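PDB 3N7K: botulinum neurotoxin type C1 from Clostridium botulinum, which probably binds gangliosides such as GD1b on nerve cells through its heavy-chain receptor-binding domain, the part crystallised here, and so directs the neurotoxin to neurons. Local coordinates for residues I283-I288 against L303-T308; S364-S369 against W419-V424. All coordinates share one frame; numbering follows the deposited sequence.

Contact 1 of 2, residues I283-I288 against L303-T308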
ATOM      1  N   ILE A 283     -13.228  10.434   9.372  1.00 22.49           N
ATOM      2  CA  ILE A 283     -12.679  10.376  10.711  1.00 21.52           C
ATOM      3  C   ILE A 283     -11.358  11.141  10.767  1.00 22.78           C
ATOM      4  O   ILE A 283     -10.688  11.309   9.739  1.00 24.56           O
ATOM      5  CB  ILE A 283     -12.447   8.886  11.108  1.00 21.99           C
ATOM      6  CG1 ILE A 283     -13.509   8.453  12.107  1.00 21.71           C
ATOM      7  CG2 ILE A 283     -11.045   8.668  11.666  1.00 20.08           C
ATOM      8  CD1 ILE A 283     -13.416   9.198  13.408  1.00 23.99           C
ATOM      9  N   ILE A 284     -10.995  11.621  11.953  1.00 19.80           N
ATOM     10  CA  ILE A 284      -9.722  12.298  12.127  1.00 20.22           C
ATOM     11  C   ILE A 284      -9.096  11.669  13.356  1.00 20.56           C
ATOM     12  O   ILE A 284      -9.782  11.444  14.353  1.00 21.06           O
ATOM     13  CB  ILE A 284      -9.880  13.824  12.321  1.00 20.95           C
ATOM     14  CG1 ILE A 284     -10.376  14.459  11.013  1.00 17.11           C
ATOM     15  CG2 ILE A 284      -8.528  14.437  12.728  1.00 20.38           C
ATOM     16  CD1 ILE A 284     -10.854  15.870  11.153  1.00 13.47           C
ATOM     17  N   ILE A 285      -7.801  11.365  13.275  1.00 19.74           N
ATOM     18  CA  ILE A 285      -7.097  10.728  14.379  1.00 20.42           C
ATOM     19  C   ILE A 285      -6.394  11.760  15.237  1.00 22.23           C
ATOM     20  O   ILE A 285      -5.531  12.487  14.757  1.00 24.64           O
ATOM     21  CB  ILE A 285      -6.057   9.709  13.869  1.00 19.07           C
ATOM     22  CG1 ILE A 285      -6.609   8.955  12.651  1.00 19.16           C
ATOM     23  CG2 ILE A 285      -5.760   8.701  14.965  1.00 15.45           C
ATOM     24  CD1 ILE A 285      -5.573   8.166  11.880  1.00 16.54           C
ATOM     25  N   LYS A 286      -6.765  11.808  16.514  1.00 22.73           N
ATOM     26  CA  LYS A 286      -6.198  12.767  17.459  1.00 21.63           C
ATOM     27  C   LYS A 286      -5.198  12.100  18.401  1.00 22.69           C
ATOM     28  O   LYS A 286      -5.526  11.107  19.050  1.00 21.00           O
ATOM     29  CB  LYS A 286      -7.338  13.398  18.254  1.00 21.03           C
ATOM     30  CG  LYS A 286      -8.448  13.993  17.370  1.00 21.27           C
ATOM     31  CD  LYS A 286      -7.909  15.110  16.444  1.00 20.93           C
ATOM     32  CE  LYS A 286      -7.360  16.293  17.270  1.00 21.84           C
ATOM     33  NZ  LYS A 286      -6.839  17.455  16.483  1.00 18.26           N
ATOM     34  N   ARG A 287      -3.983  12.652  18.481  1.00 23.86           N
ATOM     35  CA  ARG A 287      -2.930  12.085  19.335  1.00 25.56           C
ATOM     36  C   ARG A 287      -2.981  12.463  20.798  1.00 24.96           C
ATOM     37  O   ARG A 287      -3.286  13.589  21.147  1.00 24.89           O
ATOM     38  CB  ARG A 287      -1.548  12.468  18.817  1.00 27.17           C
ATOM     39  CG  ARG A 287      -0.417  12.004  19.723  1.00 30.05           C
ATOM     40  CD  ARG A 287       0.927  12.512  19.227  1.00 34.17           C
ATOM     41  NE  ARG A 287       1.080  13.955  19.400  1.00 37.00           N
ATOM     42  CZ  ARG A 287       1.775  14.731  18.572  1.00 39.11           C
ATOM     43  NH1 ARG A 287       1.875  16.035  18.801  1.00 39.74           N
ATOM     44  NH2 ARG A 287       2.355  14.208  17.497  1.00 40.12           N
ATOM     45  N   ILE A 288      -2.646  11.511  21.654  1.00 25.89           N
ATOM     46  CA  ILE A 288      -2.627  11.751  23.088  1.00 27.48           C
ATOM     47  C   ILE A 288      -1.182  11.607  23.575  1.00 28.60           C
ATOM     48  O   ILE A 288      -0.695  12.423  24.358  1.00 27.71           O
ATOM     49  CB  ILE A 288      -3.582  10.767  23.815  1.00 27.69           C
ATOM     50  CG1 ILE A 288      -5.028  11.196  23.553  1.00 26.36           C
ATOM     51  CG2 ILE A 288      -3.280  10.720  25.312  1.00 26.94           C
ATOM     52  CD1 ILE A 288      -6.058  10.213  24.008  1.00 27.85           C
ATOM     53  N   LEU A 303      -4.423   7.583  21.354  1.00 25.48           N
ATOM     54  CA  LEU A 303      -5.237   8.546  20.619  1.00 25.81           C
ATOM     55  C   LEU A 303      -6.744   8.286  20.704  1.00 26.53           C
ATOM     56  O   LEU A 303      -7.189   7.320  21.321  1.00 27.65           O
ATOM     57  CB  LEU A 303      -4.815   8.483  19.150  1.00 24.13           C
ATOM     58  CG  LEU A 303      -4.552   7.045  18.671  1.00 21.33           C
ATOM     59  CD1 LEU A 303      -5.842   6.292  18.478  1.00 19.86           C
ATOM     60  CD2 LEU A 303      -3.783   7.082  17.382  1.00 22.41           C
ATOM     61  N   TYR A 304      -7.519   9.175  20.091  1.00 26.41           N
ATOM     62  CA  TYR A 304      -8.966   9.017  20.005  1.00 25.21           C
ATOM     63  C   TYR A 304      -9.333   9.418  18.593  1.00 24.51           C
ATOM     64  O   TYR A 304      -8.462   9.806  17.807  1.00 23.15           O
ATOM     65  CB  TYR A 304      -9.732   9.886  21.004  1.00 25.32           C
ATOM     66  CG  TYR A 304      -9.459  11.366  20.936  1.00 24.88           C
ATOM     67  CD1 TYR A 304      -8.284  11.895  21.475  1.00 25.59           C
ATOM     68  CD2 TYR A 304     -10.398  12.250  20.384  1.00 24.61           C
ATOM     69  CE1 TYR A 304      -8.047  13.263  21.482  1.00 24.26           C
ATOM     70  CE2 TYR A 304     -10.171  13.626  20.378  1.00 24.06           C
ATOM     71  CZ  TYR A 304      -8.990  14.122  20.934  1.00 25.84           C
ATOM     72  OH  TYR A 304      -8.739  15.472  20.961  1.00 27.28           O
ATOM     73  N   PHE A 305     -10.615   9.319  18.269  1.00 23.94           N
ATOM     74  CA  PHE A 305     -11.064   9.654  16.932  1.00 24.66           C
ATOM     75  C   PHE A 305     -12.235  10.617  16.971  1.00 24.31           C
ATOM     76  O   PHE A 305     -13.149  10.460  17.770  1.00 25.31           O
ATOM     77  CB  PHE A 305     -11.475   8.383  16.177  1.00 25.37           C
ATOM     78  CG  PHE A 305     -10.429   7.310  16.181  1.00 26.16           C
ATOM     79  CD1 PHE A 305     -10.171   6.570  17.338  1.00 28.95           C
ATOM     80  CD2 PHE A 305      -9.669   7.059  15.047  1.00 25.62           C
ATOM     81  CE1 PHE A 305      -9.158   5.592  17.367  1.00 28.19           C
ATOM     82  CE2 PHE A 305      -8.662   6.092  15.062  1.00 26.47           C
ATOM     83  CZ  PHE A 305      -8.406   5.357  16.228  1.00 26.78           C
ATOM     84  N   ASP A 306     -12.202  11.606  16.090  1.00 23.59           N
ATOM     85  CA  ASP A 306     -13.256  12.592  15.996  1.00 23.82           C
ATOM     86  C   ASP A 306     -14.071  12.376  14.731  1.00 24.45           C
ATOM     87  O   ASP A 306     -13.520  12.217  13.647  1.00 24.02           O
ATOM     88  CB  ASP A 306     -12.663  14.001  15.933  1.00 24.70           C
ATOM     89  CG  ASP A 306     -12.321  14.555  17.292  1.00 26.30           C
ATOM     90  OD1 ASP A 306     -11.835  15.704  17.344  1.00 26.13           O
ATOM     91  OD2 ASP A 306     -12.539  13.855  18.306  1.00 28.38           O
ATOM     92  N   MET A 307     -15.387  12.356  14.858  1.00 26.38           N
ATOM     93  CA  MET A 307     -16.216  12.231  13.672  1.00 27.83           C
ATOM     94  C   MET A 307     -17.186  13.386  13.663  1.00 29.18           C
ATOM     95  O   MET A 307     -18.043  13.499  14.534  1.00 28.13           O
ATOM     96  CB  MET A 307     -16.998  10.929  13.634  1.00 27.27           C
ATOM     97  CG  MET A 307     -17.773  10.783  12.338  1.00 26.99           C
ATOM     98  SD  MET A 307     -18.506   9.150  12.097  1.00 26.01           S
ATOM     99  CE  MET A 307     -20.083   9.457  12.804  1.00 28.10           C
ATOM    100  N   THR A 308     -17.013  14.262  12.684  1.00 32.56           N
ATOM    101  CA  THR A 308     -17.872  15.423  12.517  1.00 35.13           C
ATOM    102  C   THR A 308     -19.028  15.013  11.613  1.00 36.28           C
ATOM    103  O   THR A 308     -18.807  14.601  10.478  1.00 35.74           O
ATOM    104  CB  THR A 308     -17.099  16.584  11.847  1.00 35.35           C
ATOM    105  OG1 THR A 308     -16.034  17.012  12.710  1.00 36.12           O
ATOM    106  CG2 THR A 308     -18.035  17.748  11.550  1.00 34.40           C
TER

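Contact 2 of 2, residues S364-S369 against W419-V424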
ATOM      1  N   SER A 364      -4.272  -1.714  10.370  1.00 15.97           N
ATOM      2  CA  SER A 364      -3.780  -1.501  11.724  1.00 16.62           C
ATOM      3  C   SER A 364      -4.674  -2.199  12.735  1.00 16.61           C
ATOM      4  O   SER A 364      -5.671  -2.819  12.377  1.00 16.38           O
ATOM      5  CB  SER A 364      -3.731   0.004  12.046  1.00 18.47           C
ATOM      6  OG  SER A 364      -5.031   0.576  12.161  1.00 17.27           O
ATOM      7  N   GLN A 365      -4.297  -2.109  14.003  1.00 16.25           N
ATOM      8  CA  GLN A 365      -5.091  -2.694  15.066  1.00 17.10           C
ATOM      9  C   GLN A 365      -5.298  -1.631  16.132  1.00 18.18           C
ATOM     10  O   GLN A 365      -4.350  -0.979  16.571  1.00 19.84           O
ATOM     11  CB  GLN A 365      -4.402  -3.935  15.631  1.00 16.63           C
ATOM     12  CG  GLN A 365      -4.930  -5.220  14.999  1.00 19.17           C
ATOM     13  CD  GLN A 365      -3.998  -6.413  15.136  1.00 19.69           C
ATOM     14  OE1 GLN A 365      -4.422  -7.551  14.948  1.00 19.04           O
ATOM     15  NE2 GLN A 365      -2.723  -6.159  15.441  1.00 19.04           N
ATOM     16  N   ILE A 366      -6.553  -1.432  16.520  1.00 18.28           N
ATOM     17  CA  ILE A 366      -6.880  -0.426  17.516  1.00 15.88           C
ATOM     18  C   ILE A 366      -7.282  -1.102  18.809  1.00 16.30           C
ATOM     19  O   ILE A 366      -8.196  -1.933  18.836  1.00 14.33           O
ATOM     20  CB  ILE A 366      -8.057   0.452  17.073  1.00 14.65           C
ATOM     21  CG1 ILE A 366      -8.149   0.504  15.539  1.00  8.55           C
ATOM     22  CG2 ILE A 366      -7.917   1.831  17.730  1.00 16.01           C
ATOM     23  CD1 ILE A 366      -7.244   1.467  14.871  1.00  6.28           C
ATOM     24  N   PHE A 367      -6.610  -0.721  19.884  1.00 17.19           N
ATOM     25  CA  PHE A 367      -6.884  -1.314  21.180  1.00 18.60           C
ATOM     26  C   PHE A 367      -7.440  -0.291  22.147  1.00 18.82           C
ATOM     27  O   PHE A 367      -7.167   0.895  22.021  1.00 21.00           O
ATOM     28  CB  PHE A 367      -5.602  -1.906  21.740  1.00 18.44           C
ATOM     29  CG  PHE A 367      -4.994  -2.941  20.859  1.00 18.15           C
ATOM     30  CD1 PHE A 367      -5.201  -4.289  21.106  1.00 19.49           C
ATOM     31  CD2 PHE A 367      -4.239  -2.565  19.754  1.00 19.86           C
ATOM     32  CE1 PHE A 367      -4.662  -5.256  20.261  1.00 19.66           C
ATOM     33  CE2 PHE A 367      -3.696  -3.520  18.899  1.00 19.33           C
ATOM     34  CZ  PHE A 367      -3.908  -4.868  19.153  1.00 19.83           C
ATOM     35  N   LYS A 368      -8.227  -0.758  23.107  1.00 17.93           N
ATOM     36  CA  LYS A 368      -8.807   0.127  24.101  1.00 16.90           C
ATOM     37  C   LYS A 368      -7.837   0.203  25.281  1.00 17.73           C
ATOM     38  O   LYS A 368      -7.531  -0.809  25.916  1.00 17.05           O
ATOM     39  CB  LYS A 368     -10.176  -0.413  24.551  1.00 15.91           C
ATOM     40  CG  LYS A 368     -10.954   0.514  25.484  1.00 12.89           C
ATOM     41  CD  LYS A 368     -11.555   1.705  24.753  1.00 14.71           C
ATOM     42  CE  LYS A 368     -11.839   2.848  25.716  1.00 14.80           C
ATOM     43  NZ  LYS A 368     -10.591   3.544  26.134  1.00 14.64           N
ATOM     44  N   SER A 369      -7.339   1.403  25.558  1.00 19.45           N
ATOM     45  CA  SER A 369      -6.405   1.594  26.661  1.00 22.26           C
ATOM     46  C   SER A 369      -6.784   2.765  27.559  1.00 24.49           C
ATOM     47  O   SER A 369      -7.769   3.468  27.320  1.00 25.12           O
ATOM     48  CB  SER A 369      -4.990   1.823  26.123  1.00 22.25           C
ATOM     49  OG  SER A 369      -4.882   3.059  25.437  1.00 23.49           O
ATOM     50  N   TRP A 419      -8.105  -2.666  10.572  1.00 17.25           N
ATOM     51  CA  TRP A 419      -8.720  -1.417  10.142  1.00 16.28           C
ATOM     52  C   TRP A 419      -7.832  -0.650   9.195  1.00 16.94           C
ATOM     53  O   TRP A 419      -6.621  -0.546   9.416  1.00 17.57           O
ATOM     54  CB  TRP A 419      -9.020  -0.527  11.345  1.00 17.51           C
ATOM     55  CG  TRP A 419      -9.945  -1.160  12.294  1.00 16.92           C
ATOM     56  CD1 TRP A 419      -9.621  -1.843  13.430  1.00 16.42           C
ATOM     57  CD2 TRP A 419     -11.364  -1.251  12.155  1.00 17.57           C
ATOM     58  NE1 TRP A 419     -10.757  -2.362  14.006  1.00 17.34           N
ATOM     59  CE2 TRP A 419     -11.841  -2.011  13.242  1.00 17.77           C
ATOM     60  CE3 TRP A 419     -12.280  -0.762  11.214  1.00 16.78           C
ATOM     61  CZ2 TRP A 419     -13.194  -2.296  13.413  1.00 17.66           C
ATOM     62  CZ3 TRP A 419     -13.623  -1.043  11.385  1.00 15.79           C
ATOM     63  CH2 TRP A 419     -14.068  -1.802  12.475  1.00 16.68           C
ATOM     64  N   GLY A 420      -8.449  -0.107   8.146  1.00 16.95           N
ATOM     65  CA  GLY A 420      -7.729   0.682   7.159  1.00 17.89           C
ATOM     66  C   GLY A 420      -8.213   2.126   7.110  1.00 17.94           C
ATOM     67  O   GLY A 420      -9.361   2.421   7.464  1.00 16.31           O
ATOM     68  N   PHE A 421      -7.341   3.030   6.668  1.00 18.97           N
ATOM     69  CA  PHE A 421      -7.681   4.445   6.584  1.00 19.94           C
ATOM     70  C   PHE A 421      -7.438   5.032   5.205  1.00 23.02           C
ATOM     71  O   PHE A 421      -6.306   5.355   4.839  1.00 23.45           O
ATOM     72  CB  PHE A 421      -6.888   5.238   7.616  1.00 19.36           C
ATOM     73  CG  PHE A 421      -7.254   4.914   9.034  1.00 20.68           C
ATOM     74  CD1 PHE A 421      -6.426   4.122   9.813  1.00 20.11           C
ATOM     75  CD2 PHE A 421      -8.443   5.391   9.583  1.00 20.33           C
ATOM     76  CE1 PHE A 421      -6.769   3.807  11.118  1.00 21.53           C
ATOM     77  CE2 PHE A 421      -8.802   5.084  10.888  1.00 20.41           C
ATOM     78  CZ  PHE A 421      -7.967   4.292  11.660  1.00 21.37           C
ATOM     79  N   VAL A 422      -8.517   5.166   4.440  1.00 26.84           N
ATOM     80  CA  VAL A 422      -8.456   5.723   3.095  1.00 28.14           C
ATOM     81  C   VAL A 422      -8.531   7.234   3.208  1.00 31.17           C
ATOM     82  O   VAL A 422      -9.562   7.782   3.595  1.00 32.60           O
ATOM     83  CB  VAL A 422      -9.641   5.248   2.243  1.00 25.67           C
ATOM     84  CG1 VAL A 422      -9.464   5.714   0.820  1.00 24.98           C
ATOM     85  CG2 VAL A 422      -9.766   3.729   2.312  1.00 26.59           C
ATOM     86  N   PRO A 423      -7.441   7.935   2.876  1.00 33.65           N
ATOM     87  CA  PRO A 423      -7.482   9.395   2.975  1.00 35.36           C
ATOM     88  C   PRO A 423      -8.548   9.938   2.035  1.00 37.70           C
ATOM     89  O   PRO A 423      -8.908   9.277   1.057  1.00 37.84           O
ATOM     90  CB  PRO A 423      -6.074   9.800   2.561  1.00 34.23           C
ATOM     91  CG  PRO A 423      -5.729   8.757   1.548  1.00 33.48           C
ATOM     92  CD  PRO A 423      -6.208   7.488   2.205  1.00 33.31           C
ATOM     93  N   VAL A 424      -9.067  11.125   2.341  1.00 40.48           N
ATOM     94  CA  VAL A 424     -10.092  11.741   1.499  1.00 42.87           C
ATOM     95  C   VAL A 424      -9.424  12.670   0.488  1.00 44.91           C
ATOM     96  O   VAL A 424      -8.819  13.681   0.853  1.00 44.11           O
ATOM     97  CB  VAL A 424     -11.123  12.536   2.342  1.00 41.36           C
ATOM     98  CG1 VAL A 424     -11.856  11.598   3.296  1.00 39.59           C
ATOM     99  CG2 VAL A 424     -10.426  13.629   3.118  1.00 43.10           C
TER

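Contact 1 of 2, residues I283-I288 against L303-T308
Ile285 and Phe305 pack side by side on the buried face of two antiparallel strands in the beta-trefoil subdomain of the receptor-binding region. Ile285 CG2 lies 3.9 Å from Phe305 CE2. The same methyl reaches Leu303 CD2 at 3.5 Å, so one branch of Ile285 serves two neighbours on the facing strand. CG1 of Ile285 lies beside the backbone N (chi1 -38°), which leaves CG2 anti to it and turned to that strand. Ile283 adds to this face from the end of its strand. Its CD1 comes to 3.5 Å from Phe305 CB, and its CG2 stands at the edge of the Phe305 ring. Leu316 of strand 313-318 also packs against Ile283 and Phe305.

In the backbone, Ile284 and Asp306 form a hydrogen-bonded pair, as do Lys286 and Tyr304. Asp306 N bonds to Ile284 O at 3.0 Å.

Ile284, Lys286, Tyr304 and Asp306 point to the other, partly exposed face. There the Tyr304 ring lies over the neighbouring strand, because its CG sits between the backbone N and the carbonyl carbon (chi1 56°). Ile288 reaches the edge of this ring. Lys286 CB makes a CH-pi contact over one face of the Tyr304 ring, 3.3 Å from its centroid. The Lys286 chain then bends at chi2 and chi3, and its NZ hydrogen-bonds to Asn244 OD1.

Contact 2 of 2, residues S364-S369 against W419-V424
Ser364 and Trp419 are the one place where strands 364-369 and 419-423 meet through their backbones. The two short segments run at 112° to each other, and their axes come no closer than 6.3 Å. Beyond this point the strands of the beta-trefoil diverge, each paired with other strands. Trp419 N gives a hydrogen bond of 3.0 Å to Ser364 O, with 171° at the hydrogen. The return bond from Ser364 N to Trp419 O is, by contrast, weak and strongly bent. The hydroxyl of Ser364 turns to the same acceptor. With chi1 at 69°, OG is tucked over its own backbone and reaches Trp419 O through a weak bond. That carbonyl oxygen thus receives two weak bonds from one serine.

Ile366, Trp419 and Phe421 pack in the angle between the strands. Ile366 points toward strand 419-423 and crosses the Trp419 side chain at about a right angle. Its CG1 touches Trp419 CD1 at 3.5 Å, on the five-membered ring of the indole. This approach is oblique to the ring plane. The indole nitrogen of Trp419 has a weak hydrogen bond to Cys380 O. Cys380, on strand 376-387, also touches the Ile366 side chain.

Phe421 comes from two residues further along. Its ring extends back toward strand 364-369 and also touches Met249 of strand 246-251. All four residues that touch here are buried. Ser364 OG is 3.8 Å from Phe421 CE1, again obliquely. Ile366 meets the same ring at its edge, where its CD1 is 4.3 Å from Phe421 CZ.

In the fold
Following the chain from the N terminus, contact 1 comes first. It pairs 283-288 with 303-308 and closes a connection of 14 residues. Contact 2 opens later, at 364-369, and closes 49 residues on at 419-424, near the C terminus. The two loops therefore follow in series and neither nest nor cross. Strand 246-251 pairs with both 283-287 and 419-423, so the last strand is tied back to an early one of the trefoil. The contact centres are about 10 Å apart. They meet mainly through Phe305, whose CZ is 3.9 Å from Ile366 CG2 and whose CE2 is 3.9 Å from Phe421 CZ. Ile283 also touches Phe421.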